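Local atomic coordinates of zinc finger (CCCH type) motif-containing protein (Toxoplasma gondii, PDB entry 7NG2), a protein that probably reads N6-methyladenosine marks in mRNA through the YTH domain, the piece crystallised here without RNA, coupling them to cleavage and polyadenylation. Residues S76-Q81 with S96-M101; H33-T38 with Q81-I86; R15-K20 with R44-A49; Q69-M74 with W102-K107. All blocks are in the same frame, centred on the assembly; numbering follows the deposited sequence. Where two conformers were deposited one is given.

Contact 1. Residues S76-Q81 with S96-M101; sequences SLPDPQ and SNFRVM
Loop residues 76-81 run roughly against residues 96-101, their end-to-end directions 144° apart, and pass closest at Pro-78 and Phe-98, whose CA atoms lie 4.4 Å from each other. Arg-99 N donates to Ser-76 OG over 3.0 Å, almost straight at 177°; a chi1 of 80°, with OG between the backbone N and the carbonyl carbon, puts the hydroxyl there. That hydroxyl in turn donates to Leu-77 O from above the carbonyl plane. It also accepts from a water that donates to Asp-79 OD2 and accepts a weak hydrogen bond from Arg-99 NE. Ser-76 O, by contrast, is buried against Phe-98 CB at 3.4 Å and has no polar partner in the model. Further along, Asn-97 O takes a hydrogen bond from Asp-79 N at 2.7 Å. Pro-78 CA makes a CA-H...O contact with the same Asn-97 O. Pro-78 lays its CB against Ser-96 O (3.5 Å), and Pro-80 CG meets Ser-96 OG. A second water bridges Asp-79 O and Asn-97 N. Asp-79 OD1 accepts from Gln-81 N, closing an Asx turn in the loop that packs along the entry to strand 98-109 of the YTH domain.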
loop_
_atom_site.group_PDB
_atom_site.type_symbol
_atom_site.label_atom_id
_atom_site.label_comp_id
_atom_site.label_asym_id
_atom_site.label_seq_id
_atom_site.Cartn_x
_atom_site.Cartn_y
_atom_site.Cartn_z
ATOM N N SER A 76 -8.585 -0.599 8.765
ATOM C CA SER A 76 -8.957 -1.456 9.875
ATOM C C SER A 76 -7.813 -2.407 10.162
ATOM O O SER A 76 -6.920 -2.601 9.336
ATOM C CB SER A 76 -10.230 -2.264 9.564
ATOM O OG SER A 76 -9.944 -3.409 8.758
ATOM N N LEU A 77 -7.873 -3.026 11.340
ATOM C CA LEU A 77 -7.011 -4.142 11.657
ATOM C C LEU A 77 -7.450 -5.363 10.851
ATOM O O LEU A 77 -8.590 -5.438 10.384
ATOM C CB LEU A 77 -7.125 -4.471 13.145
ATOM C CG LEU A 77 -6.425 -3.485 14.087
ATOM C CD1 LEU A 77 -6.737 -3.805 15.556
ATOM C CD2 LEU A 77 -4.917 -3.458 13.842
ATOM N N PRO A 78 -6.557 -6.333 10.671
ATOM C CA PRO A 78 -6.975 -7.629 10.120
ATOM C C PRO A 78 -8.190 -8.167 10.867
ATOM O O PRO A 78 -8.248 -8.135 12.097
ATOM C CB PRO A 78 -5.735 -8.505 10.320
ATOM C CG PRO A 78 -4.586 -7.515 10.310
ATOM C CD PRO A 78 -5.123 -6.298 10.996
ATOM N N ASP A 79 -9.183 -8.623 10.101
ATOM C CA ASP A 79 -10.536 -8.889 10.579
ATOM C C ASP A 79 -11.027 -10.193 9.964
ATOM O O ASP A 79 -11.291 -10.247 8.756
ATOM C CB ASP A 79 -11.435 -7.721 10.153
ATOM C CG ASP A 79 -12.885 -7.876 10.593
ATOM O OD1 ASP A 79 -13.236 -8.907 11.197
ATOM O OD2 ASP A 79 -13.681 -6.944 10.332
ATOM N N PRO A 80 -11.176 -11.258 10.756
ATOM C CA PRO A 80 -11.593 -12.547 10.183
ATOM C C PRO A 80 -12.958 -12.525 9.511
ATOM O O PRO A 80 -13.248 -13.425 8.716
ATOM C CB PRO A 80 -11.575 -13.493 11.392
ATOM C CG PRO A 80 -10.637 -12.856 12.359
ATOM C CD PRO A 80 -10.821 -11.376 12.181
ATOM N N GLN A 81 -13.803 -11.531 9.785
ATOM C CA GLN A 81 -15.134 -11.472 9.190
ATOM C C GLN A 81 -15.201 -10.600 7.945
ATOM O O GLN A 81 -16.279 -10.446 7.369
ATOM C CB GLN A 81 -16.167 -10.992 10.218
ATOM C CG GLN A 81 -16.172 -11.772 11.531
ATOM C CD GLN A 81 -16.094 -13.275 11.325
ATOM O OE1 GLN A 81 -16.775 -13.837 10.466
ATOM N NE2 GLN A 81 -15.250 -13.934 12.115
ATOM N N SER A 96 -5.430 -12.186 8.304
ATOM C CA SER A 96 -6.824 -11.903 7.993
ATOM C C SER A 96 -6.932 -10.653 7.120
ATOM O O SER A 96 -6.054 -9.779 7.118
ATOM C CB SER A 96 -7.635 -11.695 9.274
ATOM O OG SER A 96 -7.738 -12.889 10.032
ATOM N N ASN A 97 -8.027 -10.574 6.366
ATOM C CA ASN A 97 -8.277 -9.425 5.509
ATOM C C ASN A 97 -8.479 -8.162 6.334
ATOM O O ASN A 97 -9.047 -8.186 7.426
ATOM C CB ASN A 97 -9.539 -9.659 4.678
ATOM C CG ASN A 97 -9.391 -10.811 3.713
ATOM O OD1 ASN A 97 -8.299 -11.114 3.257
ATOM N ND2 ASN A 97 -10.502 -11.460 3.391
ATOM N N PHE A 98 -8.018 -7.041 5.795
ATOM C CA PHE A 98 -8.267 -5.749 6.410
ATOM C C PHE A 98 -8.771 -4.770 5.359
ATOM O O PHE A 98 -8.565 -4.952 4.156
ATOM C CB PHE A 98 -7.031 -5.189 7.143
ATOM C CG PHE A 98 -5.789 -5.083 6.290
ATOM C CD1 PHE A 98 -5.514 -3.924 5.589
ATOM C CD2 PHE A 98 -4.882 -6.132 6.226
ATOM C CE1 PHE A 98 -4.360 -3.809 4.834
ATOM C CE2 PHE A 98 -3.728 -6.027 5.468
ATOM C CZ PHE A 98 -3.469 -4.859 4.769
ATOM N N ARG A 99 -9.469 -3.740 5.829
ATOM C CA ARG A 99 -10.049 -2.757 4.929
ATOM C C ARG A 99 -8.987 -1.777 4.446
ATOM O O ARG A 99 -8.109 -1.350 5.208
ATOM C CB ARG A 99 -11.179 -2.000 5.626
ATOM C CG ARG A 99 -12.492 -2.770 5.661
ATOM C CD ARG A 99 -13.656 -1.902 6.116
ATOM N NE ARG A 99 -13.528 -1.498 7.512
ATOM C CZ ARG A 99 -13.451 -0.236 7.922
ATOM N NH1 ARG A 99 -13.485 0.757 7.040
ATOM N NH2 ARG A 99 -13.338 0.034 9.215
ATOM N N VAL A 100 -9.091 -1.415 3.170
ATOM C CA VAL A 100 -8.239 -0.415 2.536
ATOM C C VAL A 100 -9.138 0.555 1.787
ATOM O O VAL A 100 -10.124 0.148 1.162
ATOM C CB VAL A 100 -7.245 -1.071 1.553
ATOM C CG1 VAL A 100 -6.417 -0.013 0.818
ATOM C CG2 VAL A 100 -6.343 -2.033 2.284
ATOM N N MET A 101 -8.803 1.838 1.855
ATOM C CA MET A 101 -9.460 2.872 1.068
ATOM C C MET A 101 -8.461 3.305 0.006
ATOM O O MET A 101 -7.438 3.917 0.328
ATOM C CB MET A 101 -9.845 4.045 1.971
ATOM C CG MET A 101 -10.356 5.283 1.242
ATOM S SD MET A 101 -10.771 6.658 2.347
ATOM C CE MET A 101 -12.192 6.001 3.217
HETATM O O HOH W 1 -12.845 -4.645 8.795
HETATM O O HOH W 2 -10.290 -12.347 6.741
#

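Contact 2. Residues H33-T38 with Q81-I86; sequences HGVWAT and QLFPGI
His-33 meets Phe-83 first through its CB, which stands over one face of the phenyl ring, offset toward the rim, 4.2 Å from the centroid and 22° off the ring normal: a CH-pi contact. Chi1 of -60° sets CG anti to the carbonyl carbon; beyond it the imidazole divides between two neighbours. ND1 comes within 4.1 Å of Phe-83 CE1, whereas CD2 touches the methyl Ile-86 CD1 at 3.8 Å. The two ring planes stand at 46°. The backbone takes part as well, since His-33 O lies 3.5 Å from Phe-83 CE2. His-33 ends helix 24-33, and Gly-34, with positive phi, turns the chain into strand 35-36, an outermost strand of the YTH-domain sheet, paired with strand 98-109. Val-35 points toward the loop, while the next residue, Trp-36, points away and packs edge-to-face with Trp-87, consistent with the aromatic cage by which YTH domains hold N6-methyladenosine, to which both tryptophans probably belong. The side chains of Val-35 and Leu-82 slide past each other in opposite directions, CG2 of Val-35 3.8 Å from CD2 of Leu-82, and Val-35 CB is 4.2 Å from Phe-83 CD2. A type II turn from Phe-83 to Ile-86, closed by Ile-86 N donating to Phe-83 O (3.2 Å), helps place both residues against His-33. Leu-82 O accepts from Asn-97 ND2.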
loop_
_atom_site.group_PDB
_atom_site.type_symbol
_atom_site.label_atom_id
_atom_site.label_comp_id
_atom_site.label_asym_id
_atom_site.label_seq_id
_atom_site.Cartn_x
_atom_site.Cartn_y
_atom_site.Cartn_z
ATOM N N HIS A 33 -13.485 -3.953 -3.768
ATOM C CA HIS A 33 -14.070 -4.254 -2.468
ATOM C C HIS A 33 -13.378 -3.586 -1.287
ATOM O O HIS A 33 -13.832 -3.750 -0.151
ATOM C CB HIS A 33 -14.144 -5.769 -2.264
ATOM C CG HIS A 33 -14.986 -6.460 -3.289
ATOM N ND1 HIS A 33 -16.348 -6.265 -3.379
ATOM C CD2 HIS A 33 -14.664 -7.327 -4.277
ATOM C CE1 HIS A 33 -16.832 -6.995 -4.369
ATOM N NE2 HIS A 33 -15.830 -7.649 -4.930
ATOM N N GLY A 34 -12.315 -2.825 -1.514
ATOM C CA GLY A 34 -11.675 -2.097 -0.434
ATOM C C GLY A 34 -11.036 -3.006 0.594
ATOM O O GLY A 34 -11.256 -2.843 1.796
ATOM N N VAL A 35 -10.219 -3.954 0.138
ATOM C CA VAL A 35 -9.749 -5.028 1.004
ATOM C C VAL A 35 -8.348 -5.443 0.576
ATOM O O VAL A 35 -7.993 -5.380 -0.605
ATOM C CB VAL A 35 -10.746 -6.217 0.976
ATOM C CG1 VAL A 35 -10.865 -6.797 -0.437
ATOM C CG2 VAL A 35 -10.364 -7.293 1.990
ATOM N N TRP A 36 -7.554 -5.887 1.546
ATOM C CA TRP A 36 -6.246 -6.467 1.271
ATOM C C TRP A 36 -5.942 -7.510 2.339
ATOM O O TRP A 36 -6.584 -7.549 3.389
ATOM C CB TRP A 36 -5.141 -5.391 1.234
ATOM C CG TRP A 36 -3.890 -5.881 0.583
ATOM C CD1 TRP A 36 -2.675 -6.053 1.169
ATOM C CD2 TRP A 36 -3.739 -6.270 -0.787
ATOM N NE1 TRP A 36 -1.770 -6.529 0.248
ATOM C CE2 TRP A 36 -2.402 -6.677 -0.959
ATOM C CE3 TRP A 36 -4.612 -6.331 -1.880
ATOM C CZ2 TRP A 36 -1.906 -7.125 -2.190
ATOM C CZ3 TRP A 36 -4.122 -6.780 -3.100
ATOM C CH2 TRP A 36 -2.779 -7.169 -3.243
ATOM N N ALA A 37 -4.944 -8.347 2.063
ATOM C CA ALA A 37 -4.375 -9.229 3.070
ATOM C C ALA A 37 -2.903 -9.407 2.740
ATOM O O ALA A 37 -2.500 -9.317 1.578
ATOM C CB ALA A 37 -5.086 -10.592 3.138
ATOM N N THR A 38 -2.102 -9.680 3.763
ATOM C CA THR A 38 -0.668 -9.829 3.569
ATOM C C THR A 38 -0.164 -10.981 4.435
ATOM O O THR A 38 -0.932 -11.633 5.149
ATOM C CB THR A 38 0.047 -8.486 3.801
ATOM O OG1 THR A 38 1.421 -8.584 3.411
ATOM C CG2 THR A 38 -0.030 -8.082 5.255
ATOM N N GLN A 81 -13.803 -11.531 9.785
ATOM C CA GLN A 81 -15.134 -11.472 9.190
ATOM C C GLN A 81 -15.201 -10.600 7.945
ATOM O O GLN A 81 -16.279 -10.446 7.369
ATOM C CB GLN A 81 -16.167 -10.992 10.218
ATOM C CG GLN A 81 -16.172 -11.772 11.531
ATOM C CD GLN A 81 -16.094 -13.275 11.325
ATOM O OE1 GLN A 81 -16.775 -13.837 10.466
ATOM N NE2 GLN A 81 -15.250 -13.934 12.115
ATOM N N LEU A 82 -14.086 -10.024 7.509
ATOM C CA LEU A 82 -14.091 -9.185 6.319
ATOM C C LEU A 82 -13.845 -10.057 5.093
ATOM O O LEU A 82 -12.796 -10.705 4.987
ATOM C CB LEU A 82 -13.025 -8.100 6.425
ATOM C CG LEU A 82 -12.928 -7.146 5.235
ATOM C CD1 LEU A 82 -14.205 -6.332 5.108
ATOM C CD2 LEU A 82 -11.723 -6.247 5.395
ATOM N N PHE A 83 -14.813 -10.064 4.168
ATOM C CA PHE A 83 -14.781 -10.836 2.925
ATOM C C PHE A 83 -14.087 -12.184 3.089
ATOM O O PHE A 83 -13.100 -12.462 2.403
ATOM C CB PHE A 83 -14.186 -10.014 1.777
ATOM C CG PHE A 83 -15.031 -8.833 1.393
ATOM C CD1 PHE A 83 -16.204 -9.008 0.678
ATOM C CD2 PHE A 83 -14.667 -7.552 1.770
ATOM C CE1 PHE A 83 -16.994 -7.920 0.334
ATOM C CE2 PHE A 83 -15.450 -6.465 1.431
ATOM C CZ PHE A 83 -16.612 -6.647 0.712
ATOM N N PRO A 84 -14.587 -13.064 3.954
ATOM C CA PRO A 84 -13.859 -14.314 4.217
ATOM C C PRO A 84 -13.682 -15.130 2.944
ATOM O O PRO A 84 -14.633 -15.354 2.193
ATOM C CB PRO A 84 -14.754 -15.035 5.232
ATOM C CG PRO A 84 -15.555 -13.955 5.874
ATOM C CD PRO A 84 -15.777 -12.925 4.808
ATOM N N GLY A 85 -12.440 -15.550 2.693
ATOM C CA GLY A 85 -12.113 -16.417 1.575
ATOM C C GLY A 85 -12.015 -15.752 0.221
ATOM O O GLY A 85 -11.871 -16.455 -0.784
ATOM N N ILE A 86 -12.058 -14.419 0.164
ATOM C CA ILE A 86 -12.138 -13.720 -1.116
ATOM C C ILE A 86 -10.941 -14.018 -2.014
ATOM O O ILE A 86 -11.061 -13.987 -3.245
ATOM C CB ILE A 86 -12.344 -12.208 -0.891
ATOM C CG1 ILE A 86 -12.761 -11.530 -2.199
ATOM C CG2 ILE A 86 -11.085 -11.564 -0.284
ATOM C CD1 ILE A 86 -13.145 -10.065 -2.047
#

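Contact 3. Residues R15-K20 with R44-A49; sequences RFFIIK and RKLSNA
Phe-17 receives the methyl Leu-46 CD2 over one face of its ring, 3.6 Å from the centroid and 18° off the normal, a close CH-pi contact. The methyl is offset toward the rim, with Phe-17 CD1 its nearest ring atom at 3.5 Å. Leu-46 has CG anti to the carbonyl carbon (chi1 -67°), and CD2 is the branch beyond it that reaches the ring. Ala-49 CB approaches the same ring obliquely, 3.9 Å from Phe-17 CE1, and Lys-45 CG lies 4.1 Å from Phe-17 CE2. Ala-49 CB also sits over one face of the Arg-15 guanidinium, 3.8 Å from Arg-15 NH1. Further out, polar partners hold the two long side chains: Arg-15 NE makes a salt bridge with Glu-134, and Lys-45 NZ donates to Gly-132 O. Phe-17 is fixed in the sheet by backbone bonds to Leu-57 and Leu-59, and Val-56 touches the side chains of both Phe-17 and Ala-49. These pieces join strand 14-21 to helix 40-52; the segment axes approach to 10.4 Å and run nearly antiparallel, at 161°. No hydrogen bond crosses between the segments. Cohesion therefore comes from apolar and CH-pi packing around the buried Phe-17, Leu-46 and Ala-49, while the charged groups beside it find their polar partners elsewhere in the fold.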
loop_
_atom_site.group_PDB
_atom_site.type_symbol
_atom_site.label_atom_id
_atom_site.label_comp_id
_atom_site.label_asym_id
_atom_site.label_seq_id
_atom_site.Cartn_x
_atom_site.Cartn_y
_atom_site.Cartn_z
ATOM N N ARG A 15 2.896 6.624 8.256
ATOM C CA ARG A 15 3.868 5.610 7.881
ATOM C C ARG A 15 3.472 5.076 6.518
ATOM O O ARG A 15 2.291 5.044 6.173
ATOM C CB ARG A 15 3.965 4.486 8.924
ATOM C CG ARG A 15 4.583 4.972 10.240
ATOM C CD ARG A 15 4.609 3.911 11.320
ATOM N NE ARG A 15 5.579 2.872 11.010
ATOM C CZ ARG A 15 5.834 1.851 11.812
ATOM N NH1 ARG A 15 5.186 1.745 12.963
ATOM N NH2 ARG A 15 6.737 0.951 11.465
ATOM N N PHE A 16 4.470 4.658 5.742
ATOM C CA PHE A 16 4.304 4.336 4.325
ATOM C C PHE A 16 4.938 2.982 4.037
ATOM O O PHE A 16 6.130 2.784 4.311
ATOM C CB PHE A 16 5.013 5.384 3.460
ATOM C CG PHE A 16 4.541 6.798 3.663
ATOM C CD1 PHE A 16 5.073 7.590 4.671
ATOM C CD2 PHE A 16 3.584 7.344 2.827
ATOM C CE1 PHE A 16 4.655 8.902 4.837
ATOM C CE2 PHE A 16 3.162 8.660 2.991
ATOM C CZ PHE A 16 3.698 9.430 4.011
ATOM N N PHE A 17 4.160 2.063 3.479
ATOM C CA PHE A 17 4.642 0.712 3.209
ATOM C C PHE A 17 4.374 0.365 1.756
ATOM O O PHE A 17 3.304 0.666 1.228
ATOM C CB PHE A 17 3.929 -0.322 4.092
ATOM C CG PHE A 17 4.180 -0.125 5.552
ATOM C CD1 PHE A 17 3.366 0.715 6.304
ATOM C CD2 PHE A 17 5.238 -0.763 6.182
ATOM C CE1 PHE A 17 3.590 0.910 7.657
ATOM C CE2 PHE A 17 5.469 -0.567 7.540
ATOM C CZ PHE A 17 4.639 0.273 8.277
ATOM N N ILE A 18 5.352 -0.270 1.109
ATOM C CA ILE A 18 5.186 -0.786 -0.250
ATOM C C ILE A 18 4.527 -2.163 -0.178
ATOM O O ILE A 18 4.921 -3.016 0.624
ATOM C CB ILE A 18 6.536 -0.811 -0.990
ATOM C CG1 ILE A 18 7.036 0.640 -1.125
ATOM C CG2 ILE A 18 6.409 -1.483 -2.364
ATOM C CD1 ILE A 18 8.425 0.823 -1.654
ATOM N N ILE A 19 3.496 -2.361 -0.991
ATOM C CA ILE A 19 2.768 -3.620 -1.088
ATOM C C ILE A 19 3.024 -4.189 -2.473
ATOM O O ILE A 19 2.835 -3.495 -3.474
ATOM C CB ILE A 19 1.263 -3.381 -0.897
ATOM C CG1 ILE A 19 0.963 -2.903 0.524
ATOM C CG2 ILE A 19 0.469 -4.633 -1.270
ATOM C CD1 ILE A 19 1.226 -3.952 1.570
ATOM N N LYS A 20 3.423 -5.453 -2.536
ATOM C CA LYS A 20 3.604 -6.143 -3.805
ATOM C C LYS A 20 2.443 -7.106 -4.031
ATOM O O LYS A 20 1.883 -7.662 -3.087
ATOM C CB LYS A 20 4.928 -6.914 -3.826
ATOM C CG LYS A 20 6.182 -6.054 -3.666
ATOM C CD LYS A 20 6.339 -5.003 -4.769
ATOM C CE LYS A 20 6.656 -5.664 -6.102
ATOM N NZ LYS A 20 7.041 -4.630 -7.116
ATOM N N ARG A 44 1.262 -8.347 11.260
ATOM C CA ARG A 44 1.562 -7.847 12.595
ATOM C C ARG A 44 2.203 -6.469 12.518
ATOM O O ARG A 44 1.837 -5.563 13.275
ATOM C CB ARG A 44 2.478 -8.826 13.325
ATOM C CG ARG A 44 2.666 -8.484 14.789
ATOM C CD ARG A 44 1.775 -9.364 15.668
ATOM N NE ARG A 44 0.356 -9.204 15.367
ATOM C CZ ARG A 44 -0.397 -8.223 15.845
ATOM N NH1 ARG A 44 0.145 -7.313 16.638
ATOM N NH2 ARG A 44 -1.681 -8.142 15.527
ATOM N N LYS A 45 3.140 -6.292 11.585
ATOM C CA LYS A 45 3.813 -5.010 11.408
ATOM C C LYS A 45 2.823 -3.906 11.053
ATOM O O LYS A 45 2.873 -2.803 11.614
ATOM C CB LYS A 45 4.865 -5.165 10.309
ATOM C CG LYS A 45 5.625 -3.908 9.982
ATOM C CD LYS A 45 6.890 -4.252 9.221
ATOM C CE LYS A 45 6.568 -4.737 7.821
ATOM N NZ LYS A 45 7.788 -5.215 7.106
ATOM N N LEU A 46 1.917 -4.180 10.110
ATOM C CA LEU A 46 0.922 -3.182 9.726
ATOM C C LEU A 46 -0.065 -2.926 10.856
ATOM O O LEU A 46 -0.506 -1.789 11.049
ATOM C CB LEU A 46 0.188 -3.593 8.445
ATOM C CG LEU A 46 1.017 -3.622 7.155
ATOM C CD1 LEU A 46 0.160 -4.074 5.991
ATOM C CD2 LEU A 46 1.626 -2.262 6.854
ATOM N N SER A 47 -0.428 -3.967 11.604
ATOM C CA SER A 47 -1.337 -3.782 12.730
ATOM C C SER A 47 -0.747 -2.834 13.757
ATOM O O SER A 47 -1.445 -1.954 14.274
ATOM C CB SER A 47 -1.643 -5.125 13.386
ATOM O OG SER A 47 -2.347 -5.975 12.509
ATOM N N ASN A 48 0.525 -3.031 14.101
ATOM C CA ASN A 48 1.167 -2.159 15.080
ATOM C C ASN A 48 1.293 -0.735 14.568
ATOM O O ASN A 48 1.195 0.211 15.351
ATOM C CB ASN A 48 2.518 -2.737 15.504
ATOM C CG ASN A 48 2.358 -3.984 16.338
ATOM O OD1 ASN A 48 1.276 -4.246 16.848
ATOM N ND2 ASN A 48 3.422 -4.755 16.482
ATOM N N ALA A 49 1.491 -0.568 13.260
ATOM C CA ALA A 49 1.484 0.767 12.676
ATOM C C ALA A 49 0.087 1.382 12.722
ATOM O O ALA A 49 -0.069 2.565 13.038
ATOM C CB ALA A 49 2.013 0.704 11.242
#

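Contact 4. Residues Q69-M74 with W102-K107; sequences QGFGRM and WLKQCK
Phe-71 turns its CG between the backbone N and the carbonyl carbon (chi1 68°), and its ring lies against the CB atoms of Leu-103 and Lys-104; a similar chi1 of 58° puts Cys-106 SG 3.8 Å from Gly-70 CA. The motif is a classic beta bulge: Leu-103 and Lys-104 both face Phe-71, and the antiparallel register slips by one residue before Gly-72 pairs with Trp-102. Phe-71 O consequently accepts twice, from Leu-103 N at 2.8 Å in the carbonyl plane and from Lys-104 N at 3.2 Å. On the ring, CE1 of Phe-71 presses on Lys-104 CB (3.5 Å) and CE2 on Leu-103 CB (3.8 Å). Helix 137-149 packs on the Phe-71 side of these two neighbouring strands of the YTH-domain sheet. Trp-102, on the other face, stacks on Phe-60 and donates from NE1 to Ser-30 OG. Beyond the bulge, Cys-106 N donates to Gln-69 O over 2.9 Å from above the carbonyl plane, 56° out of it.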
loop_
_atom_site.group_PDB
_atom_site.type_symbol
_atom_site.label_atom_id
_atom_site.label_comp_id
_atom_site.label_asym_id
_atom_site.label_seq_id
_atom_site.Cartn_x
_atom_site.Cartn_y
_atom_site.Cartn_z
ATOM N N GLN A 69 0.807 1.379 -8.986
ATOM C CA GLN A 69 -0.535 1.526 -9.528
ATOM C C GLN A 69 -1.404 2.455 -8.693
ATOM O O GLN A 69 -2.537 2.744 -9.092
ATOM C CB GLN A 69 -1.219 0.157 -9.678
ATOM C CG GLN A 69 -0.619 -0.734 -10.760
ATOM C CD GLN A 69 0.721 -1.308 -10.352
ATOM O OE1 GLN A 69 0.831 -1.962 -9.321
ATOM N NE2 GLN A 69 1.749 -1.053 -11.155
ATOM N N GLY A 70 -0.899 2.938 -7.573
ATOM C CA GLY A 70 -1.648 3.847 -6.738
ATOM C C GLY A 70 -1.318 3.617 -5.280
ATOM O O GLY A 70 -0.356 2.946 -4.930
ATOM N N PHE A 71 -2.149 4.202 -4.421
ATOM C CA PHE A 71 -1.935 4.056 -2.992
ATOM C C PHE A 71 -3.265 4.146 -2.263
ATOM O O PHE A 71 -4.258 4.653 -2.793
ATOM C CB PHE A 71 -0.898 5.048 -2.425
ATOM C CG PHE A 71 -1.328 6.495 -2.442
ATOM C CD1 PHE A 71 -1.085 7.284 -3.554
ATOM C CD2 PHE A 71 -1.929 7.080 -1.333
ATOM C CE1 PHE A 71 -1.452 8.627 -3.572
ATOM C CE2 PHE A 71 -2.292 8.412 -1.348
ATOM C CZ PHE A 71 -2.054 9.188 -2.470
ATOM N N GLY A 72 -3.269 3.612 -1.045
ATOM C CA GLY A 72 -4.465 3.621 -0.228
ATOM C C GLY A 72 -4.121 3.748 1.238
ATOM O O GLY A 72 -2.953 3.709 1.630
ATOM N N ARG A 73 -5.154 3.945 2.053
ATOM C CA ARG A 73 -5.015 4.025 3.499
ATOM C C ARG A 73 -5.546 2.740 4.123
ATOM O O ARG A 73 -6.624 2.259 3.754
ATOM C CB ARG A 73 -5.801 5.222 4.042
ATOM C CG ARG A 73 -5.643 5.433 5.541
ATOM C CD ARG A 73 -6.515 6.577 6.032
ATOM N NE ARG A 73 -6.254 6.917 7.428
ATOM C CZ ARG A 73 -6.846 6.334 8.469
ATOM N NH1 ARG A 73 -7.737 5.375 8.273
ATOM N NH2 ARG A 73 -6.559 6.732 9.711
ATOM N N MET A 74 -4.777 2.172 5.046
ATOM C CA MET A 74 -5.272 1.059 5.842
ATOM C C MET A 74 -6.365 1.569 6.776
ATOM O O MET A 74 -6.155 2.517 7.534
ATOM C CB MET A 74 -4.119 0.482 6.654
ATOM C CG MET A 74 -4.459 -0.737 7.479
ATOM S SD MET A 74 -2.979 -1.335 8.295
ATOM C CE MET A 74 -3.618 -2.773 9.141
ATOM N N TRP A 102 -8.736 2.976 -1.253
ATOM C CA TRP A 102 -7.861 3.439 -2.318
ATOM C C TRP A 102 -8.002 4.949 -2.464
ATOM O O TRP A 102 -9.116 5.482 -2.499
ATOM C CB TRP A 102 -8.170 2.710 -3.627
ATOM C CG TRP A 102 -7.513 1.356 -3.691
ATOM C CD1 TRP A 102 -7.896 0.220 -3.025
ATOM C CD2 TRP A 102 -6.352 1.002 -4.451
ATOM N NE1 TRP A 102 -7.042 -0.811 -3.324
ATOM C CE2 TRP A 102 -6.087 -0.362 -4.199
ATOM C CE3 TRP A 102 -5.507 1.703 -5.318
ATOM C CZ2 TRP A 102 -5.025 -1.038 -4.792
ATOM C CZ3 TRP A 102 -4.454 1.027 -5.908
ATOM C CH2 TRP A 102 -4.220 -0.329 -5.638
ATOM N N LEU A 103 -6.865 5.641 -2.496
ATOM C CA LEU A 103 -6.834 7.093 -2.553
ATOM C C LEU A 103 -6.315 7.629 -3.875
ATOM O O LEU A 103 -6.495 8.819 -4.161
ATOM C CB LEU A 103 -5.969 7.642 -1.408
ATOM C CG LEU A 103 -6.534 7.301 -0.025
ATOM C CD1 LEU A 103 -5.555 7.661 1.090
ATOM C CD2 LEU A 103 -7.875 8.005 0.182
ATOM N N LYS A 104 -5.659 6.790 -4.676
ATOM C CA LYS A 104 -5.251 7.170 -6.021
ATOM C C LYS A 104 -5.040 5.897 -6.822
ATOM O O LYS A 104 -4.501 4.922 -6.300
ATOM C CB LYS A 104 -3.936 7.959 -6.008
ATOM C CG LYS A 104 -3.496 8.482 -7.370
ATOM C CD LYS A 104 -4.464 9.522 -7.912
ATOM C CE LYS A 104 -3.975 10.150 -9.207
ATOM N NZ LYS A 104 -4.800 11.352 -9.562
ATOM N N GLN A 105 -5.506 5.910 -8.067
ATOM C CA GLN A 105 -5.114 4.940 -9.083
ATOM C C GLN A 105 -4.346 5.700 -10.152
ATOM O O GLN A 105 -4.826 6.719 -10.656
ATOM C CB GLN A 105 -6.343 4.296 -9.721
ATOM C CG GLN A 105 -7.177 3.470 -8.761
ATOM C CD GLN A 105 -8.450 2.948 -9.395
ATOM O OE1 GLN A 105 -8.416 2.290 -10.432
ATOM N NE2 GLN A 105 -9.578 3.232 -8.764
ATOM N N CYS A 106 -3.160 5.216 -10.506
ATOM C CA CYS A 106 -2.314 5.963 -11.425
ATOM C C CYS A 106 -1.342 4.993 -12.070
ATOM O O CYS A 106 -1.335 3.794 -11.779
ATOM C CB CYS A 106 -1.496 7.022 -10.681
ATOM S SG CYS A 106 -0.424 6.352 -9.383
ATOM N N LYS A 107 -0.501 5.536 -12.938
ATOM C CA LYS A 107 0.648 4.825 -13.478
ATOM C C LYS A 107 1.868 5.704 -13.268
ATOM O O LYS A 107 1.901 6.849 -13.733
ATOM C CB LYS A 107 0.444 4.524 -14.962
ATOM C CG LYS A 107 -0.832 3.757 -15.239
ATOM C CD LYS A 107 -0.697 2.822 -16.418
ATOM C CE LYS A 107 -1.996 2.072 -16.665
ATOM N NZ LYS A 107 -1.948 1.265 -17.916
#

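Contacts 3 and 4 are buried, on opposite sides of the chain's centre; contact 1 is partly buried and contact 2 lies at the surface. Strand 98-109 serves both contact 1, at its start, and contact 4, further on, which lie about 17 Å apart between centres. The loop through residues 76-86 packs on both strand 98-109 (contact 1) and strand 35-36 (contact 2), which are neighbours in one sheet. Chemistry follows place: four backbone hydrogen bonds join the paired strands of contact 4, a serine hydroxyl and waters join in at the loop of contact 1, while contacts 2 and 3 have no hydrogen bond between their segments. Leu-46 of contact 3 packs against both Phe-98 and Met-74, tying the helix to contacts 1 and 4.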